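Local coordinates for beta-1,4-galactanase (Thielavia heterothallica, PDB 1HJS), which hydrolyses the beta-1,4-galactosidic linkages of type I arabinogalactans, as a clan GH-A glycoside hydrolase of family 53, at residues A160-G163 with I164-S167; Q273-F276 with I277-A281. All blocks are in the same frame, centred on the assembly; numbering follows the deposited sequence.

Interaction 1. Residues A160-G163 with I164-S167; sequences AAWG and IKDS
Lys165 lays its aliphatic chain over one face of the Trp162 indole: CD sits 3.6 Å from the centroid of the six-membered ring and 12° off the ring normal, a CH-pi contact close to the ring centre. The ammonium NZ lies farther off, 5.7 Å from the same centroid, so any cation-pi attraction is weak at most. The chain runs extended to CE and bends at the last torsion (chi4 -67°), which carries NZ away from the indole while CD stays over it.

Asp166 meets the same indole at its edge, in plane, with OD1 3.5 Å from CE3 and the carboxylate turned 57° from the ring. Backbone bonds of the i to i+4 type place both partners: Lys165 N to Ala161 O is nearly straight, and Asp166 N to Trp162 O spans 2.9 Å. Ala161 O also takes a weak bond from Ile164 N, as the helix approaches its end. There Ile164 O accepts both Ser167 N and Ser167 OG, the hydroxyl at 2.6 Å.

Farther out, Trp162 NE1 bonds to Asp205 and Asp166 OD2 to Tyr110, fixing the polar ends of both groups. This C-terminal end of helix 150-165 lies against the barrel, with Ile164 on Val130 and Ile175 of strands 129-132 and 174-179, while Ile164 and Ser167 also touch helix 102-122.

Interaction 2. Residues Q273-F276 with I277-A281; sequences QTTF and ITNVA
Val280 covers one face of the Phe276 ring with its CG2 methyl, which stands 3.6 Å above the ring plane, displaced toward the rim. The methyl is 3.8 Å from the ring centroid and 17° off the normal, which identifies a CH-pi contact; its closest ring atom is CZ. The ring also stacks with Trp248, and Phe276 touches Thr246. Phe276 and Val280 both belong to helix 270-285 of the TIM barrel, and their spacing of four positions is that of neighbouring turns on one side of an alpha-helix. The torsions match this: CG of Phe276 is anti to the backbone N (chi1 180°), which sends the ring along the helix toward Val280. An alanine at Phe276 would remove the ring, and Val280 CG2 and the Trp248 ring would probably be left without their shared partner. The two side chains are also tied through the backbone, where Val280 N donates to Phe276 O almost straight.

One turn back, Ile277 N donates to Gln273 O in the same manner. The Gln273 amide itself is anchored elsewhere: OE1 bonds to Ser325, and NE2 to the carbonyls of Trp248 and Thr314. Toward the barrel wall, Ile277 and Val280 rest on Tyr295 and Leu293 of strand 290-296.

On the more exposed side, Thr275 and Asn279 lie side by side, CG2 being 3.7 Å from ND2. Thr278 next to them turns its hydroxyl back to the preceding turn, OG1 standing beside its own backbone N (chi1 -60°). Thr274 O consequently receives two bonds from Thr278, reached from opposite faces of the carbonyl plane: one from N at 2.9 Å, and one from OG1 at 2.6 Å.

Overall arrangement
Interactions 1 and 2 are separate points on the helical layer of one eight-stranded parallel barrel. Their centres are 35 Å apart and their nearest atoms about 26 Å, so they do not touch, and they lie on opposite sides of the chain's centre. In both, a methylene or methyl group covers an aromatic face one helical turn away. Their settings differ: residues 160-167 include the C-terminal end of a helix, far from the catalytic residues, with the Asp166 side chain about 11 Å from the attached glycan sugar, whereas residues 273-281 lie within a helix. There, the Val280 side chain is about 10 Å from that of Glu245, the probable nucleophile.

Interaction 1. Residues A160-G163 with I164-S167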
loop_
_atom_site.group_PDB
_atom_site.type_symbol
_atom_site.label_atom_id
_atom_site.label_comp_id
_atom_site.label_asym_id
_atom_site.label_seq_id
_atom_site.Cartn_x
_atom_site.Cartn_y
_atom_site.Cartn_z
ATOM N N ALA A 160 9.595 1.058 -15.492
ATOM C CA ALA A 160 9.703 1.083 -14.034
ATOM C C ALA A 160 10.167 -0.277 -13.520
ATOM O O ALA A 160 11.066 -0.366 -12.685
ATOM C CB ALA A 160 8.353 1.445 -13.410
ATOM N N ALA A 161 9.549 -1.337 -14.024
ATOM C CA ALA A 161 9.907 -2.686 -13.610
ATOM C C ALA A 161 11.385 -2.964 -13.872
ATOM O O ALA A 161 12.084 -3.497 -13.014
ATOM C CB ALA A 161 9.051 -3.706 -14.343
ATOM N N TRP A 162 11.865 -2.600 -15.055
ATOM C CA TRP A 162 13.264 -2.848 -15.365
ATOM C C TRP A 162 14.223 -1.910 -14.650
ATOM O O TRP A 162 15.413 -2.187 -14.563
ATOM C CB TRP A 162 13.484 -2.847 -16.876
ATOM C CG TRP A 162 13.025 -4.148 -17.439
ATOM C CD1 TRP A 162 11.757 -4.475 -17.832
ATOM C CD2 TRP A 162 13.791 -5.358 -17.516
ATOM N NE1 TRP A 162 11.684 -5.815 -18.139
ATOM C CE2 TRP A 162 12.917 -6.379 -17.954
ATOM C CE3 TRP A 162 15.129 -5.677 -17.250
ATOM C CZ2 TRP A 162 13.341 -7.700 -18.133
ATOM C CZ3 TRP A 162 15.550 -6.989 -17.426
ATOM C CH2 TRP A 162 14.657 -7.985 -17.864
ATOM N N GLY A 163 13.701 -0.806 -14.128
ATOM C CA GLY A 163 14.544 0.100 -13.370
ATOM C C GLY A 163 14.912 -0.655 -12.102
ATOM O O GLY A 163 15.995 -0.484 -11.543
ATOM N N ILE A 164 13.995 -1.508 -11.652
ATOM C CA ILE A 164 14.213 -2.326 -10.461
ATOM C C ILE A 164 15.122 -3.502 -10.814
ATOM O O ILE A 164 16.119 -3.760 -10.133
ATOM C CB ILE A 164 12.884 -2.903 -9.914
ATOM C CG1 ILE A 164 11.970 -1.768 -9.443
ATOM C CG2 ILE A 164 13.165 -3.869 -8.769
ATOM C CD1 ILE A 164 12.561 -0.938 -8.329
ATOM N N LYS A 165 14.764 -4.210 -11.882
ATOM C CA LYS A 165 15.524 -5.371 -12.334
ATOM C C LYS A 165 16.985 -5.069 -12.680
ATOM O O LYS A 165 17.855 -5.925 -12.500
ATOM C CB LYS A 165 14.823 -6.012 -13.534
ATOM C CG LYS A 165 13.469 -6.639 -13.187
ATOM C CD LYS A 165 12.728 -7.101 -14.435
ATOM C CE LYS A 165 11.347 -7.638 -14.097
ATOM N NZ LYS A 165 11.399 -8.902 -13.297
ATOM N N ASP A 166 17.260 -3.866 -13.178
ATOM C CA ASP A 166 18.632 -3.497 -13.531
ATOM C C ASP A 166 19.397 -2.875 -12.367
ATOM O O ASP A 166 20.570 -2.531 -12.509
ATOM C CB ASP A 166 18.652 -2.510 -14.705
ATOM C CG ASP A 166 18.212 -3.141 -16.016
ATOM O OD1 ASP A 166 18.213 -4.384 -16.120
ATOM O OD2 ASP A 166 17.877 -2.388 -16.953
ATOM N N SER A 167 18.740 -2.734 -11.220
ATOM C CA SER A 167 19.375 -2.127 -10.051
ATOM C C SER A 167 20.291 -3.094 -9.315
ATOM O O SER A 167 20.333 -4.288 -9.619
ATOM C CB SER A 167 18.318 -1.613 -9.074
ATOM O OG SER A 167 17.722 -2.688 -8.373
#

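Interaction 2. Residues Q273-F276 with I277-A281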
loop_
_atom_site.group_PDB
_atom_site.type_symbol
_atom_site.label_atom_id
_atom_site.label_comp_id
_atom_site.label_asym_id
_atom_site.label_seq_id
_atom_site.Cartn_x
_atom_site.Cartn_y
_atom_site.Cartn_z
ATOM N N GLN A 273 -12.476 -4.018 14.916
ATOM C CA GLN A 273 -11.324 -3.945 14.022
ATOM C C GLN A 273 -10.646 -5.300 13.892
ATOM O O GLN A 273 -10.277 -5.712 12.793
ATOM C CB GLN A 273 -10.276 -2.953 14.534
ATOM C CG GLN A 273 -10.654 -1.500 14.470
ATOM C CD GLN A 273 -9.473 -0.608 14.810
ATOM O OE1 GLN A 273 -8.745 -0.869 15.770
ATOM N NE2 GLN A 273 -9.278 0.447 14.028
ATOM N N THR A 274 -10.465 -5.990 15.016
ATOM C CA THR A 274 -9.801 -7.287 14.976
ATOM C C THR A 274 -10.606 -8.279 14.149
ATOM O O THR A 274 -10.036 -9.081 13.415
ATOM C CB THR A 274 -9.569 -7.876 16.391
ATOM O OG1 THR A 274 -10.817 -8.299 16.946
ATOM C CG2 THR A 274 -8.948 -6.835 17.302
ATOM N N THR A 275 -11.930 -8.218 14.258
ATOM C CA THR A 275 -12.782 -9.126 13.501
ATOM C C THR A 275 -12.668 -8.852 12.007
ATOM O O THR A 275 -12.473 -9.773 11.215
ATOM C CB THR A 275 -14.263 -8.995 13.917
ATOM O OG1 THR A 275 -14.408 -9.399 15.284
ATOM C CG2 THR A 275 -15.148 -9.864 13.030
ATOM N N PHE A 276 -12.787 -7.583 11.623
ATOM C CA PHE A 276 -12.695 -7.210 10.217
ATOM C C PHE A 276 -11.333 -7.567 9.632
ATOM O O PHE A 276 -11.245 -8.195 8.577
ATOM C CB PHE A 276 -12.934 -5.707 10.041
ATOM C CG PHE A 276 -12.854 -5.245 8.608
ATOM C CD1 PHE A 276 -13.895 -5.501 7.723
ATOM C CD2 PHE A 276 -11.732 -4.560 8.145
ATOM C CE1 PHE A 276 -13.827 -5.078 6.394
ATOM C CE2 PHE A 276 -11.650 -4.133 6.816
ATOM C CZ PHE A 276 -12.698 -4.392 5.939
ATOM N N ILE A 277 -10.269 -7.150 10.311
ATOM C CA ILE A 277 -8.916 -7.426 9.836
ATOM C C ILE A 277 -8.675 -8.926 9.696
ATOM O O ILE A 277 -8.129 -9.376 8.695
ATOM C CB ILE A 277 -7.860 -6.822 10.790
ATOM C CG1 ILE A 277 -7.985 -5.295 10.792
ATOM C CG2 ILE A 277 -6.455 -7.244 10.360
ATOM C CD1 ILE A 277 -7.124 -4.593 11.822
ATOM N N THR A 278 -9.087 -9.696 10.699
ATOM C CA THR A 278 -8.903 -11.144 10.665
ATOM C C THR A 278 -9.692 -11.754 9.503
ATOM O O THR A 278 -9.212 -12.666 8.824
ATOM C CB THR A 278 -9.350 -11.787 11.999
ATOM O OG1 THR A 278 -8.568 -11.244 13.078
ATOM C CG2 THR A 278 -9.157 -13.294 11.958
ATOM N N ASN A 279 -10.898 -11.246 9.269
ATOM C CA ASN A 279 -11.720 -11.753 8.177
ATOM C C ASN A 279 -11.106 -11.436 6.819
ATOM O O ASN A 279 -11.051 -12.299 5.943
ATOM C CB ASN A 279 -13.139 -11.184 8.264
ATOM C CG ASN A 279 -13.951 -11.827 9.373
ATOM O OD1 ASN A 279 -13.495 -12.768 10.028
ATOM N ND2 ASN A 279 -15.165 -11.329 9.584
ATOM N N VAL A 280 -10.641 -10.203 6.634
ATOM C CA VAL A 280 -10.027 -9.840 5.356
ATOM C C VAL A 280 -8.760 -10.671 5.160
ATOM O O VAL A 280 -8.472 -11.133 4.056
ATOM C CB VAL A 280 -9.662 -8.336 5.299
ATOM C CG1 VAL A 280 -8.902 -8.033 4.007
ATOM C CG2 VAL A 280 -10.927 -7.490 5.381
ATOM N N ALA A 281 -8.011 -10.871 6.240
ATOM C CA ALA A 281 -6.780 -11.653 6.171
ATOM C C ALA A 281 -7.086 -13.067 5.708
ATOM O O ALA A 281 -6.403 -13.614 4.839
ATOM C CB ALA A 281 -6.097 -11.688 7.540
#